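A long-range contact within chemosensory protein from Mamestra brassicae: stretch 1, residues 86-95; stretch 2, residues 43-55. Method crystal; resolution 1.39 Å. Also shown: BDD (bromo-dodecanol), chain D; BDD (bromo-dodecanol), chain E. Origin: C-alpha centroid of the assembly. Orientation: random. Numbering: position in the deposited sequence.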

ATOM      1  N   ALA A  86       4.192 -10.095  -3.691  1.00 11.59           N
ATOM      2  CA  ALA A  86       5.362 -10.881  -4.061  1.00 11.59           C
ATOM      3  C   ALA A  86       6.676 -10.118  -3.865  1.00 12.14           C
ATOM      4  O   ALA A  86       7.677 -10.711  -3.448  1.00 12.40           O
ATOM      5  CB  ALA A  86       5.263 -11.411  -5.497  1.00 12.25           C
ATOM      6  N   LYS A  87       6.690  -8.826  -4.184  1.00 11.58           N
ATOM      7  CA  LYS A  87       7.909  -8.047  -4.057  1.00 12.11           C
ATOM      8  C   LYS A  87       8.229  -7.707  -2.602  1.00 11.82           C
ATOM      9  O   LYS A  87       9.365  -7.873  -2.139  1.00 12.37           O
ATOM     10  CB  LYS A  87       7.813  -6.755  -4.892  1.00 11.82           C
ATOM     11  CG  LYS A  87       9.009  -5.801  -4.688  1.00 12.38           C
ATOM     12  CD  LYS A  87       8.962  -4.635  -5.662  1.00 13.67           C
ATOM     13  CE  LYS A  87       9.972  -3.550  -5.297  1.00 16.28           C
ATOM     14  NZ  LYS A  87      11.369  -3.983  -5.538  1.00 19.01           N
ATOM     15  N   TYR A  88       7.236  -7.183  -1.887  1.00 11.71           N
ATOM     16  CA  TYR A  88       7.457  -6.696  -0.515  1.00 11.88           C
ATOM     17  C   TYR A  88       7.244  -7.731   0.596  1.00 12.77           C
ATOM     18  O   TYR A  88       7.719  -7.542   1.708  1.00 12.95           O
ATOM     19  CB  TYR A  88       6.573  -5.459  -0.269  1.00 12.16           C
ATOM     20  CG  TYR A  88       7.139  -4.215  -0.941  1.00 11.96           C
ATOM     21  CD1 TYR A  88       8.087  -3.441  -0.305  1.00 11.51           C
ATOM     22  CD2 TYR A  88       6.730  -3.828  -2.209  1.00 11.37           C
ATOM     23  CE1 TYR A  88       8.622  -2.320  -0.910  1.00 11.15           C
ATOM     24  CE2 TYR A  88       7.254  -2.722  -2.827  1.00 10.96           C
ATOM     25  CZ  TYR A  88       8.195  -1.956  -2.166  1.00 10.51           C
ATOM     26  OH  TYR A  88       8.740  -0.818  -2.751  1.00 12.06           O
ATOM     27  N   ASP A  89       6.527  -8.810   0.310  1.00 11.86           N
ATOM     28  CA  ASP A  89       6.266  -9.850   1.319  1.00 11.65           C
ATOM     29  C   ASP A  89       6.521 -11.225   0.699  1.00 11.99           C
ATOM     30  O   ASP A  89       5.627 -12.055   0.663  1.00 11.76           O
ATOM     31  CB  ASP A  89       4.823  -9.701   1.805  1.00 11.73           C
ATOM     32  CG  ASP A  89       4.498 -10.502   3.046  1.00 11.68           C
ATOM     33  OD1 ASP A  89       5.408 -11.083   3.709  1.00 12.15           O
ATOM     34  OD2 ASP A  89       3.292 -10.601   3.411  1.00 13.74           O
ATOM     35  N   PRO A  90       7.750 -11.474   0.236  1.00 12.90           N
ATOM     36  CA  PRO A  90       8.059 -12.712  -0.494  1.00 13.17           C
ATOM     37  C   PRO A  90       7.875 -13.979   0.323  1.00 13.95           C
ATOM     38  O   PRO A  90       7.672 -15.032  -0.293  1.00 15.12           O
ATOM     39  CB  PRO A  90       9.539 -12.516  -0.892  1.00 14.23           C
ATOM     40  CG  PRO A  90      10.053 -11.593   0.103  1.00 14.06           C
ATOM     41  CD  PRO A  90       8.932 -10.595   0.305  1.00 13.19           C
ATOM     42  N   THR A  91       7.937 -13.919   1.645  1.00 14.40           N
ATOM     43  CA  THR A  91       7.706 -15.135   2.430  1.00 15.39           C
ATOM     44  C   THR A  91       6.235 -15.253   2.836  1.00 15.15           C
ATOM     45  O   THR A  91       5.860 -16.192   3.567  1.00 16.83           O
ATOM     46  CB  THR A  91       8.599 -15.207   3.690  1.00 15.93           C
ATOM     47  OG1 THR A  91       8.237 -14.183   4.610  1.00 17.36           O
ATOM     48  CG2 THR A  91      10.076 -14.993   3.344  1.00 17.84           C
ATOM     49  N   GLY A  92       5.403 -14.295   2.431  1.00 13.69           N
ATOM     50  CA  GLY A  92       3.983 -14.350   2.718  1.00 14.29           C
ATOM     51  C   GLY A  92       3.523 -14.232   4.155  1.00 14.71           C
ATOM     52  O   GLY A  92       2.587 -14.919   4.555  1.00 15.10           O
ATOM     53  N   ASN A  93       4.124 -13.326   4.915  1.00 13.91           N
ATOM     54  CA  ASN A  93       3.726 -13.109   6.301  1.00 14.32           C
ATOM     55  C   ASN A  93       2.244 -12.734   6.381  1.00 13.35           C
ATOM     56  O   ASN A  93       1.528 -13.171   7.291  1.00 14.19           O
ATOM     57  CB  ASN A  93       4.548 -11.970   6.957  1.00 15.25           C
ATOM     58  CG  ASN A  93       6.035 -12.316   7.129  1.00 17.31           C
ATOM     59  OD1 ASN A  93       6.368 -13.299   7.738  1.00 18.88           O
ATOM     60  ND2 ASN A  93       6.917 -11.493   6.568  1.00 20.46           N
ATOM     61  N   TRP A  94       1.794 -11.865   5.476  1.00 13.01           N
ATOM     62  CA  TRP A  94       0.478 -11.260   5.588  1.00 12.43           C
ATOM     63  C   TRP A  94      -0.513 -11.572   4.473  1.00 11.83           C
ATOM     64  O   TRP A  94      -1.664 -11.156   4.539  1.00 12.41           O
ATOM     65  CB  TRP A  94       0.635  -9.727   5.659  1.00 12.11           C
ATOM     66  CG  TRP A  94       1.623  -9.255   6.707  1.00 12.22           C
ATOM     67  CD1 TRP A  94       2.895  -8.781   6.488  1.00 14.15           C
ATOM     68  CD2 TRP A  94       1.425  -9.225   8.122  1.00 11.91           C
ATOM     69  NE1 TRP A  94       3.501  -8.482   7.682  1.00 13.85           N
ATOM     70  CE2 TRP A  94       2.622  -8.753   8.701  1.00 12.25           C
ATOM     71  CE3 TRP A  94       0.362  -9.561   8.964  1.00 12.24           C
ATOM     72  CZ2 TRP A  94       2.760  -8.572  10.081  1.00 14.06           C
ATOM     73  CZ3 TRP A  94       0.520  -9.404  10.335  1.00 15.51           C
ATOM     74  CH2 TRP A  94       1.707  -8.918  10.863  1.00 13.75           C
ATOM     75  N   ARG A  95      -0.064 -12.244   3.421  1.00 11.00           N
ATOM     76  CA  ARG A  95      -0.922 -12.428   2.244  1.00 10.81           C
ATOM     77  C   ARG A  95      -2.243 -13.108   2.549  1.00 11.33           C
ATOM     78  O   ARG A  95      -3.318 -12.568   2.229  1.00 11.36           O
ATOM     79  CB  ARG A  95      -0.168 -13.161   1.145  1.00 10.79           C
ATOM     80  CG  ARG A  95      -0.968 -13.293  -0.128  1.00 11.57           C
ATOM     81  CD  ARG A  95      -0.237 -13.913  -1.296  1.00 11.32           C
ATOM     82  NE  ARG A  95      -1.154 -14.217  -2.398  1.00 12.13           N
ATOM     83  CZ  ARG A  95      -0.777 -14.816  -3.515  1.00 13.66           C
ATOM     84  NH1 ARG A  95       0.494 -15.104  -3.711  1.00 13.34           N
ATOM     85  NH2 ARG A  95      -1.675 -15.113  -4.437  1.00 14.83           N
TER
HETATM   86  O1  BDD D 502       0.550  -5.525   8.420  1.00 34.77           O
HETATM   87  C1  BDD D 502       1.408  -5.149   7.350  1.00 33.22           C
HETATM   88  C2  BDD D 502       1.040  -3.731   6.918  1.00 31.81           C
HETATM   89  C3  BDD D 502       1.052  -3.580   5.397  1.00 28.88           C
HETATM   90  C4  BDD D 502       0.795  -2.142   4.959  1.00 26.60           C
HETATM   91  C5  BDD D 502       1.789  -1.150   5.545  1.00 25.20           C
HETATM   92  C6  BDD D 502       1.522   0.294   5.140  1.00 23.29           C
HETATM   93  C7  BDD D 502       2.693   1.204   5.521  1.00 23.52           C
HETATM   94  C8  BDD D 502       2.354   2.686   5.423  1.00 21.35           C
HETATM   95  C9  BDD D 502       3.594   3.577   5.477  1.00 21.47           C
HETATM   96  C10 BDD D 502       3.222   5.065   5.544  1.00 19.95           C
HETATM   97  C11 BDD D 502       4.390   6.030   5.329  1.00 21.95           C
HETATM   98  C12 BDD D 502       3.940   7.479   4.981  1.00 21.87           C
HETATM   99 BR   BDD D 502       3.675   7.837   3.396  1.00  7.00          BR
HETATM  100  O1  BDD E 503       1.412  -9.192   1.948  1.00 14.89           O
HETATM  101  C1  BDD E 503       1.333  -7.815   2.319  1.00 15.98           C
HETATM  102  C2  BDD E 503       1.587  -6.913   1.105  1.00 15.65           C
HETATM  103  C3  BDD E 503       1.257  -5.464   1.456  1.00 18.22           C
HETATM  104  C4  BDD E 503       1.377  -4.503   0.270  1.00 23.01           C
HETATM  105  C5  BDD E 503       0.297  -3.418   0.348  1.00 26.39           C
HETATM  106  C6  BDD E 503       0.845  -2.005   0.249  1.00 28.40           C
HETATM  107  C7  BDD E 503      -0.261  -0.948   0.329  1.00 27.84           C
HETATM  108  C8  BDD E 503       0.040   0.114   1.363  1.00 27.29           C
HETATM  109  C9  BDD E 503      -0.870   1.327   1.224  1.00 24.76           C
HETATM  110  C10 BDD E 503      -0.558   2.391   2.279  1.00 23.08           C
HETATM  111  C11 BDD E 503      -1.733   3.295   2.664  1.00 21.05           C
HETATM  112  C12 BDD E 503      -1.622   3.944   4.082  1.00 14.41           C
HETATM  113 BR   BDD E 503      -2.264   5.421   3.972  1.00  9.04          BR
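Stretch 2 (43-55) LKEHLQDAIENGC

Most of stretch 2 is the late part of a helix that begins before Leu43; Gly54, with positive phi, is the first residue to leave helical geometry. It lies against the end of a second helix, through Tyr88, and the loop that follows, whose type I turn runs from Asp89 to Gly92. Contacts advance together along both chains: Tyr88 sits near Lys44, Leu47 and Gln48, Asp89 near Ile51, and Trp94 near Ile51 and Gly54. The CA atoms of Tyr88 and Gln48 are 6.0 Å apart, and the two stretches together bury 473 Å².

Two direct hydrogen bonds reach backbone carbonyls that accept no backbone hydrogen bond within their own stretch. Gln48 NE2 donates to Tyr88 O at 3.0 Å, and also to Glu52 OE2 at 3.0 Å, so both amide hydrogens can be used. Trp94 NE1 donates to Ile51 O at 2.9 Å with an N-H...O angle of 171°, the carbonyl lying near the plane of the indole at its edge. Water extends the network: water 1 donates to Gln48 OE1 (2.7 Å) and Lys87 O (2.8 Å), while water 2 donates to Glu52 OE1 (2.7 Å) and accepts from Asn93 ND2 (2.9 Å).

Asp89 holds the loop in shape. Its OD1 accepts from Asn93 N at 2.9 Å; its OD2 accepts from Trp94 N at 2.8 Å and from O1 of the chain E bromo-dodecanol at 2.8 Å, tying the ligand's hydroxyl to the turn.

Side-chain packing accompanies these bonds. Leu47 CD2 stands 3.5 Å from the centroid of the Tyr88 ring, almost on its normal, a CH-pi contact; Tyr88 OH is hydrogen-bonded elsewhere in the structure. Ile51 CG2 reaches Trp94 CD1 at 3.9 Å. Gly54 CA approaches Trp94 CZ2 at 3.5 Å, and an ideal CB there would be a tight 3.2 Å from Trp94 CH2.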

ATOM      1  N   LEU A  43       6.048   6.506   0.966  1.00 11.48           N
ATOM      2  CA  LEU A  43       5.473   5.187   1.121  1.00 11.23           C
ATOM      3  C   LEU A  43       6.482   4.109   0.736  1.00 11.93           C
ATOM      4  O   LEU A  43       6.688   3.148   1.472  1.00 11.71           O
ATOM      5  CB  LEU A  43       4.204   5.053   0.255  1.00 11.84           C
ATOM      6  CG  LEU A  43       3.607   3.645   0.202  1.00 11.68           C
ATOM      7  CD1 LEU A  43       3.262   3.108   1.600  1.00 14.36           C
ATOM      8  CD2 LEU A  43       2.374   3.622  -0.711  1.00 14.42           C
ATOM      9  N   LYS A  44       7.114   4.242  -0.428  1.00 11.50           N
ATOM     10  CA  LYS A  44       8.079   3.252  -0.886  1.00 11.20           C
ATOM     11  C   LYS A  44       9.191   3.005   0.140  1.00 11.95           C
ATOM     12  O   LYS A  44       9.594   1.845   0.376  1.00 12.47           O
ATOM     13  CB  LYS A  44       8.685   3.710  -2.226  1.00 11.07           C
ATOM     14  CG  LYS A  44       9.719   2.791  -2.797  1.00 12.61           C
ATOM     15  CD  LYS A  44      10.392   3.364  -4.025  1.00 17.75           C
ATOM     16  CE  LYS A  44      11.101   4.680  -3.750  1.00 21.67           C
ATOM     17  NZ  LYS A  44      11.689   5.332  -4.965  1.00 27.36           N
ATOM     18  N   GLU A  45       9.637   4.080   0.776  1.00 10.84           N
ATOM     19  CA  GLU A  45      10.733   4.032   1.733  1.00 11.19           C
ATOM     20  C   GLU A  45      10.384   3.450   3.093  1.00 11.30           C
ATOM     21  O   GLU A  45      11.280   3.155   3.889  1.00 11.26           O
ATOM     22  CB  GLU A  45      11.339   5.418   1.892  1.00 11.78           C
ATOM     23  CG  GLU A  45      12.023   5.878   0.613  1.00 12.67           C
ATOM     24  CD  GLU A  45      12.490   7.314   0.606  1.00 15.37           C
ATOM     25  OE1 GLU A  45      12.066   8.108   1.474  1.00 16.99           O
ATOM     26  OE2 GLU A  45      13.259   7.648  -0.319  1.00 17.00           O
ATOM     27  N   HIS A  46       9.102   3.277   3.375  1.00 10.78           N
ATOM     28  CA  HIS A  46       8.668   2.707   4.652  1.00 10.72           C
ATOM     29  C   HIS A  46       7.898   1.416   4.534  1.00 10.64           C
ATOM     30  O   HIS A  46       7.636   0.765   5.555  1.00 11.01           O
ATOM     31  CB  HIS A  46       7.888   3.770   5.458  1.00 11.71           C
ATOM     32  CG  HIS A  46       8.745   4.932   5.815  1.00 12.82           C
ATOM     33  ND1 HIS A  46       8.977   5.972   4.943  1.00 13.51           N
ATOM     34  CD2 HIS A  46       9.544   5.151   6.880  1.00 14.51           C
ATOM     35  CE1 HIS A  46       9.844   6.811   5.483  1.00 16.39           C
ATOM     36  NE2 HIS A  46      10.197   6.343   6.664  1.00 17.38           N
ATOM     37  N   LEU A  47       7.536   0.983   3.332  1.00 10.53           N
ATOM     38  CA  LEU A  47       6.708  -0.204   3.176  1.00 11.32           C
ATOM     39  C   LEU A  47       7.370  -1.495   3.667  1.00 11.45           C
ATOM     40  O   LEU A  47       6.742  -2.301   4.382  1.00 11.94           O
ATOM     41  CB  LEU A  47       6.267  -0.361   1.698  1.00 11.48           C
ATOM     42  CG  LEU A  47       5.347  -1.537   1.360  1.00 12.89           C
ATOM     43  CD1 LEU A  47       4.129  -1.585   2.267  1.00 13.79           C
ATOM     44  CD2 LEU A  47       4.919  -1.468  -0.082  1.00 13.74           C
ATOM     45  N   GLN A  48       8.636  -1.706   3.321  1.00 11.27           N
ATOM     46  CA  GLN A  48       9.314  -2.926   3.761  1.00 12.15           C
ATOM     47  C   GLN A  48       9.338  -3.012   5.293  1.00 11.43           C
ATOM     48  O   GLN A  48       9.038  -4.079   5.889  1.00 11.86           O
ATOM     49  CB  GLN A  48      10.740  -3.006   3.234  1.00 12.55           C
ATOM     50  CG  GLN A  48      11.346  -4.378   3.366  1.00 13.08           C
ATOM     51  CD  GLN A  48      10.579  -5.394   2.574  1.00 14.17           C
ATOM     52  OE1 GLN A  48      10.538  -5.310   1.341  1.00 16.47           O
ATOM     53  NE2 GLN A  48       9.963  -6.342   3.254  1.00 14.94           N
ATOM     54  N   ASP A  49       9.705  -1.908   5.934  1.00 11.47           N
ATOM     55  CA  ASP A  49       9.758  -1.843   7.391  1.00 11.27           C
ATOM     56  C   ASP A  49       8.395  -2.192   7.981  1.00 10.57           C
ATOM     57  O   ASP A  49       8.289  -2.950   8.956  1.00 10.80           O
ATOM     58  CB  ASP A  49      10.202  -0.451   7.866  1.00 12.02           C
ATOM     59  CG  ASP A  49      10.292  -0.346   9.367  1.00 13.15           C
ATOM     60  OD1 ASP A  49      11.248  -0.873   9.973  1.00 15.97           O
ATOM     61  OD2 ASP A  49       9.414   0.261  10.007  1.00 14.94           O
ATOM     62  N   ALA A  50       7.322  -1.645   7.430  1.00 10.37           N
ATOM     63  CA  ALA A  50       5.987  -1.881   7.969  1.00 10.72           C
ATOM     64  C   ALA A  50       5.599  -3.351   7.850  1.00 11.51           C
ATOM     65  O   ALA A  50       4.879  -3.883   8.707  1.00 11.69           O
ATOM     66  CB  ALA A  50       4.985  -1.008   7.278  1.00 11.07           C
ATOM     67  N   ILE A  51       6.059  -4.012   6.800  1.00 11.48           N
ATOM     68  CA  ILE A  51       5.814  -5.453   6.618  1.00 13.11           C
ATOM     69  C   ILE A  51       6.555  -6.264   7.665  1.00 13.11           C
ATOM     70  O   ILE A  51       6.030  -7.273   8.200  1.00 12.98           O
ATOM     71  CB  ILE A  51       6.268  -5.887   5.195  1.00 14.18           C
ATOM     72  CG1 ILE A  51       5.354  -5.261   4.162  1.00 19.44           C
ATOM     73  CG2 ILE A  51       6.303  -7.432   5.039  1.00 15.31           C
ATOM     74  CD1 ILE A  51       3.988  -5.650   4.283  1.00 21.44           C
ATOM     75  N   GLU A  52       7.765  -5.857   7.967  1.00 12.73           N
ATOM     76  CA  GLU A  52       8.584  -6.598   8.923  1.00 13.48           C
ATOM     77  C   GLU A  52       8.100  -6.470  10.366  1.00 12.77           C
ATOM     78  O   GLU A  52       8.411  -7.356  11.181  1.00 13.27           O
ATOM     79  CB  GLU A  52      10.043  -6.196   8.851  1.00 14.78           C
ATOM     80  CG  GLU A  52      10.659  -6.375   7.466  1.00 18.01           C
ATOM     81  CD  GLU A  52      10.606  -7.791   6.932  1.00 22.41           C
ATOM     82  OE1 GLU A  52      10.803  -8.741   7.716  1.00 24.64           O
ATOM     83  OE2 GLU A  52      10.377  -7.967   5.719  1.00 23.62           O
ATOM     84  N   ASN A  53       7.343  -5.419  10.713  1.00 11.13           N
ATOM     85  CA  ASN A  53       6.870  -5.205  12.094  1.00 11.16           C
ATOM     86  C   ASN A  53       5.369  -5.002  12.271  1.00 11.27           C
ATOM     87  O   ASN A  53       4.903  -4.553  13.322  1.00 11.23           O
ATOM     88  CB  ASN A  53       7.635  -4.102  12.790  1.00 11.01           C
ATOM     89  CG  ASN A  53       7.485  -2.786  12.104  1.00  9.33           C
ATOM     90  OD1 ASN A  53       6.443  -2.469  11.562  1.00 11.42           O
ATOM     91  ND2 ASN A  53       8.550  -2.002  12.145  1.00 13.74           N
ATOM     92  N   GLY A  54       4.589  -5.377  11.275  1.00 10.86           N
ATOM     93  CA  GLY A  54       3.144  -5.286  11.357  1.00 11.16           C
ATOM     94  C   GLY A  54       2.574  -3.918  11.656  1.00 11.17           C
ATOM     95  O   GLY A  54       1.626  -3.753  12.430  1.00 12.86           O
ATOM     96  N   CYS A  55       3.139  -2.907  10.995  1.00 11.22           N
ATOM     97  CA  CYS A  55       2.671  -1.519  11.151  1.00 11.35           C
ATOM     98  C   CYS A  55       2.884  -0.953  12.567  1.00 11.42           C
ATOM     99  O   CYS A  55       2.187  -0.033  12.992  1.00 11.52           O
ATOM    100  CB  CYS A  55       1.216  -1.320  10.692  1.00 11.75           C
ATOM    101  SG  CYS A  55       1.021  -0.230   9.222  1.00 14.81           S
TER
HETATM  102  O   HOH W   1      11.165  -7.536   0.006  1.00 23.84           O
HETATM  103  O   HOH W   2       9.673 -11.138   7.476  1.00 35.65           O